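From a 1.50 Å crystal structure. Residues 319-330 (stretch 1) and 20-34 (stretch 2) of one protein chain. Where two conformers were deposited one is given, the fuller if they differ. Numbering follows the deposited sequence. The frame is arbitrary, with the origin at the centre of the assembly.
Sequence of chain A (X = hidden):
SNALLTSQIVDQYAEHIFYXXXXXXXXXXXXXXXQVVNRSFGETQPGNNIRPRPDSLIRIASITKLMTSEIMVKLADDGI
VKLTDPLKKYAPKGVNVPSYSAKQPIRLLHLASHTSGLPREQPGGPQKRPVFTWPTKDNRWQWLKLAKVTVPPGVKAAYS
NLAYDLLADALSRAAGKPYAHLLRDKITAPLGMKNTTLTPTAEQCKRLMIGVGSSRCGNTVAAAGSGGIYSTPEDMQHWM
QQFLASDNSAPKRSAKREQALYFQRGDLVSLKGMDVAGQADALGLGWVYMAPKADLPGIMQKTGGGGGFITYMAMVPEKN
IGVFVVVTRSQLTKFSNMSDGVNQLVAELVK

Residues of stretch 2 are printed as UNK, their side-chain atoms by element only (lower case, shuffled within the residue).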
# COMPACT_ATOMS: atom_id res chain seq x y z
N LYS A 319 15.10 -6.13 12.61
CA LYS A 319 14.78 -6.27 14.03
C LYS A 319 13.43 -6.97 14.24
O LYS A 319 12.94 -7.04 15.37
CB LYS A 319 14.73 -4.92 14.75
CG LYS A 319 16.00 -4.10 14.72
CD LYS A 319 17.14 -4.74 15.43
CE LYS A 319 18.37 -3.84 15.35
NZ LYS A 319 18.05 -2.52 15.96
N ASN A 320 12.83 -7.46 13.15
CA ASN A 320 11.57 -8.21 13.24
C ASN A 320 10.45 -7.39 13.87
O ASN A 320 9.65 -7.93 14.64
CB ASN A 320 11.76 -9.50 14.03
CG ASN A 320 12.82 -10.37 13.42
OD1 ASN A 320 12.89 -10.51 12.19
ND2 ASN A 320 13.66 -10.94 14.26
N ILE A 321 10.41 -6.10 13.54
CA ILE A 321 9.43 -5.20 14.10
C ILE A 321 8.63 -4.58 12.98
O ILE A 321 9.20 -4.09 12.00
CB ILE A 321 10.12 -4.10 14.94
CG1 ILE A 321 10.63 -4.72 16.25
CG2 ILE A 321 9.16 -2.89 15.21
CD1 ILE A 321 11.65 -3.85 16.99
N GLY A 322 7.31 -4.61 13.11
CA GLY A 322 6.43 -3.97 12.15
C GLY A 322 5.21 -3.40 12.85
O GLY A 322 4.69 -4.02 13.77
N VAL A 323 4.75 -2.24 12.39
CA VAL A 323 3.55 -1.62 12.90
C VAL A 323 2.64 -1.26 11.74
O VAL A 323 3.07 -0.66 10.76
CB VAL A 323 3.86 -0.37 13.70
CG1 VAL A 323 2.57 0.26 14.17
CG2 VAL A 323 4.75 -0.74 14.90
N PHE A 324 1.38 -1.66 11.85
CA PHE A 324 0.35 -1.25 10.90
C PHE A 324 -0.73 -0.49 11.66
O PHE A 324 -1.18 -0.94 12.73
CB PHE A 324 -0.30 -2.47 10.25
CG PHE A 324 -1.50 -2.14 9.41
CD1 PHE A 324 -1.35 -1.45 8.20
CD2 PHE A 324 -2.78 -2.51 9.80
CE1 PHE A 324 -2.45 -1.14 7.41
CE2 PHE A 324 -3.88 -2.20 9.02
CZ PHE A 324 -3.71 -1.51 7.82
N VAL A 325 -1.17 0.64 11.11
CA VAL A 325 -2.24 1.38 11.75
C VAL A 325 -3.27 1.80 10.72
O VAL A 325 -2.94 2.07 9.56
CB VAL A 325 -1.69 2.64 12.51
CG1 VAL A 325 -1.03 3.61 11.55
CG2 VAL A 325 -2.81 3.32 13.28
N VAL A 326 -4.53 1.79 11.13
CA VAL A 326 -5.60 2.27 10.28
C VAL A 326 -6.47 3.20 11.12
O VAL A 326 -6.80 2.88 12.29
CB VAL A 326 -6.45 1.12 9.66
CG1 VAL A 326 -6.97 0.14 10.72
CG2 VAL A 326 -7.62 1.72 8.85
N VAL A 327 -6.80 4.34 10.56
CA VAL A 327 -7.65 5.32 11.22
C VAL A 327 -8.75 5.76 10.27
O VAL A 327 -8.52 5.95 9.08
CB VAL A 327 -6.78 6.56 11.64
CG1 VAL A 327 -7.61 7.86 11.73
CG2 VAL A 327 -6.01 6.28 12.94
N THR A 328 -9.97 5.89 10.78
CA THR A 328 -10.99 6.61 10.05
C THR A 328 -10.93 8.11 10.44
O THR A 328 -10.87 8.47 11.62
CB THR A 328 -12.38 6.03 10.32
OG1 THR A 328 -12.50 5.76 11.73
CG2 THR A 328 -12.59 4.73 9.55
N ARG A 329 -10.93 8.98 9.44
CA ARG A 329 -10.70 10.41 9.65
C ARG A 329 -11.87 11.11 10.33
O ARG A 329 -13.02 10.82 10.06
CB ARG A 329 -10.48 11.11 8.30
CG ARG A 329 -9.22 10.67 7.54
CD ARG A 329 -8.96 11.64 6.38
NE ARG A 329 -8.58 12.95 6.89
CZ ARG A 329 -9.37 14.03 6.90
NH1 ARG A 329 -8.93 15.18 7.43
NH2 ARG A 329 -10.59 13.98 6.40
N SER A 330 -11.56 12.07 11.20
CA SER A 330 -12.51 13.16 11.42
C SER A 330 -12.07 14.35 10.56
O SER A 330 -11.02 14.31 9.90
CB SER A 330 -12.56 13.55 12.89
OG SER A 330 -11.35 14.15 13.28
N UNK A 20 -4.21 12.22 18.87
CA UNK A 20 -3.53 13.24 18.08
C UNK A 20 -3.96 13.23 16.63
O UNK A 20 -3.94 14.27 15.97
o UNK A 20 -2.07 14.03 20.31
c UNK A 20 -2.01 13.07 18.14
c UNK A 20 -1.43 13.36 19.50
n UNK A 20 -0.22 12.89 19.75
N UNK A 21 -4.33 12.05 16.13
CA UNK A 21 -4.74 11.90 14.74
C UNK A 21 -6.19 12.32 14.54
O UNK A 21 -6.67 12.35 13.42
o UNK A 21 -5.50 9.61 14.94
c UNK A 21 -4.54 10.44 14.30
N UNK A 22 -6.90 12.61 15.63
CA UNK A 22 -8.31 12.97 15.52
C UNK A 22 -9.15 11.82 14.99
O UNK A 22 -10.20 12.04 14.40
N UNK A 23 -8.70 10.58 15.19
CA UNK A 23 -9.44 9.42 14.67
C UNK A 23 -10.87 9.33 15.18
O UNK A 23 -11.15 9.59 16.36
c UNK A 23 -8.69 8.13 15.00
N UNK A 24 -11.76 8.88 14.30
CA UNK A 24 -13.08 8.44 14.72
C UNK A 24 -12.90 7.05 15.33
O UNK A 24 -13.35 6.77 16.46
c UNK A 24 -14.34 9.75 12.96
c UNK A 24 -14.05 8.36 13.53
c UNK A 24 -15.35 7.68 13.95
N UNK A 25 -12.23 6.17 14.58
CA UNK A 25 -11.86 4.85 15.08
C UNK A 25 -10.45 4.51 14.65
O UNK A 25 -9.94 5.06 13.67
N UNK A 26 -9.83 3.58 15.37
CA UNK A 26 -8.46 3.18 15.06
C UNK A 26 -8.22 1.72 15.40
O UNK A 26 -8.69 1.22 16.44
se UNK A 26 -4.85 4.92 16.50
c UNK A 26 -7.46 4.04 15.83
c UNK A 26 -6.00 3.65 15.61
c UNK A 26 -3.61 3.76 17.34
N UNK A 27 -7.48 1.02 14.53
CA UNK A 27 -6.89 -0.25 14.90
C UNK A 27 -5.38 -0.18 14.70
O UNK A 27 -4.89 0.31 13.68
c UNK A 27 -7.47 -1.40 14.09
N UNK A 28 -4.64 -0.71 15.68
CA UNK A 28 -3.18 -0.71 15.66
C UNK A 28 -2.71 -2.15 15.84
O UNK A 28 -3.17 -2.85 16.77
c UNK A 28 -1.12 0.26 16.97
c UNK A 28 -0.80 0.91 18.31
c UNK A 28 -2.64 0.16 16.81
c UNK A 28 -0.48 1.06 15.84
N UNK A 29 -1.80 -2.58 14.98
CA UNK A 29 -1.26 -3.93 15.02
C UNK A 29 0.24 -3.81 15.09
O UNK A 29 0.87 -3.22 14.20
c UNK A 29 -1.62 -4.73 13.74
c UNK A 29 -3.13 -4.84 13.58
c UNK A 29 -0.97 -6.12 13.78
N UNK A 30 0.82 -4.39 16.15
CA UNK A 30 2.26 -4.34 16.34
C UNK A 30 2.81 -5.76 16.39
O UNK A 30 2.33 -6.59 17.17
c UNK A 30 2.62 -3.61 17.67
c UNK A 30 4.13 -3.57 17.89
c UNK A 30 2.05 -2.19 17.68
N UNK A 31 3.82 -6.03 15.57
CA UNK A 31 4.52 -7.31 15.62
C UNK A 31 5.94 -7.02 16.02
O UNK A 31 6.60 -6.21 15.39
c UNK A 31 3.09 -8.41 13.86
c UNK A 31 2.93 -8.95 12.43
c UNK A 31 5.39 -9.31 14.35
c UNK A 31 4.51 -8.04 14.26
N UNK A 32 6.42 -7.68 17.07
CA UNK A 32 7.79 -7.48 17.53
C UNK A 32 8.32 -8.85 17.90
O UNK A 32 8.06 -9.37 18.98
c UNK A 32 7.79 -6.53 18.73
c UNK A 32 9.20 -6.19 19.21
o UNK A 32 10.13 -7.02 19.05
o UNK A 32 9.36 -5.09 19.79
N UNK A 33 9.06 -9.46 16.97
CA UNK A 33 9.53 -10.84 17.12
C UNK A 33 8.36 -11.77 17.48
O UNK A 33 7.45 -11.95 16.67
c UNK A 33 10.66 -10.92 18.15
c UNK A 33 11.42 -12.24 18.10
n UNK A 33 12.18 -12.52 19.15
o UNK A 33 11.33 -13.00 17.13
N UNK A 34 8.36 -12.34 18.68
CA UNK A 34 7.28 -13.26 19.04
C UNK A 34 6.03 -12.59 19.61
O UNK A 34 5.05 -13.27 19.91
c UNK A 34 7.78 -14.32 20.01
c UNK A 34 8.86 -15.15 19.41
o UNK A 34 8.68 -15.75 18.35
n UNK A 34 10.02 -15.17 20.06

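Position 20 has two side-chain carbons, the second carrying one oxygen and one nitrogen. It touches nothing on stretch 1. It is N20.

Position 21 has one carbon and one oxygen. The oxygen lies 3.9 Å from V327 CG2. It is S21.

Position 22 has no side-chain atoms. Its phi is positive, which suits glycine, in a Schellman motif after a helix. Its O accepts a hydrogen bond from S330 OG at 2.7 Å. An ideal CB at 22 would sit 3.2 Å from S330 OG, which is tight. It is G22.

Position 23 has a single carbon, CB, 3.5 Å from V327 CG1. It is A23.

Position 24 has three carbons, forked at the first. One branch lies 3.4 Å from R329 O. Its N donates a hydrogen bond to T328 O at 2.9 Å. It is V24.

Position 25 has no side-chain atoms. Its N donates to T328 OG1 at 2.9 Å. It is G25.

Position 26 is an unbranched chain of two carbons, selenium and one carbon. Its second carbon is 3.7 Å from V327 CG2. It is M26, as selenomethionine.

Position 27 has one carbon, CB, 3.7 Å from V326 CG1. It is A27.

Position 28 has four carbons, forked at the second. One terminal carbon reaches V323 CG1 at 3.6 Å. It is L28.

Position 29 has three carbons, forked at the first. One branch meets the F324 ring at its edge. It is V29.

Position 30 is built alike; one branch is 4.1 Å from V323 CG2. It is V30.

Position 31 has four carbons, forked at the first, with one arm two carbons long. It pairs with G322, which has no side chain. It is I31.

Position 32 has two carbons, the second carrying two oxygens. That carbon is 3.6 Å from I321 CG1. It is D32.

Positions 33 and 34 each have two carbons, the second carrying oxygen and nitrogen. At 33 the oxygen is 4.2 Å from N320 ND2; 34 makes no contact with stretch 1. They are N33 and N34.

The contact is an antiparallel strand pair. Reciprocal backbone hydrogen bonds join G322 with I31, F324 with V29, and V326 with A27. N33 N to N320 O, at 2.8 Å, extends the ladder. V323, V325 and V327 pack with M26, L28 and V30 on one face; F324 and V326 meet V29 and A27 on the other.

Stretch 2 20-34: NSGAVGMALVVIDNN
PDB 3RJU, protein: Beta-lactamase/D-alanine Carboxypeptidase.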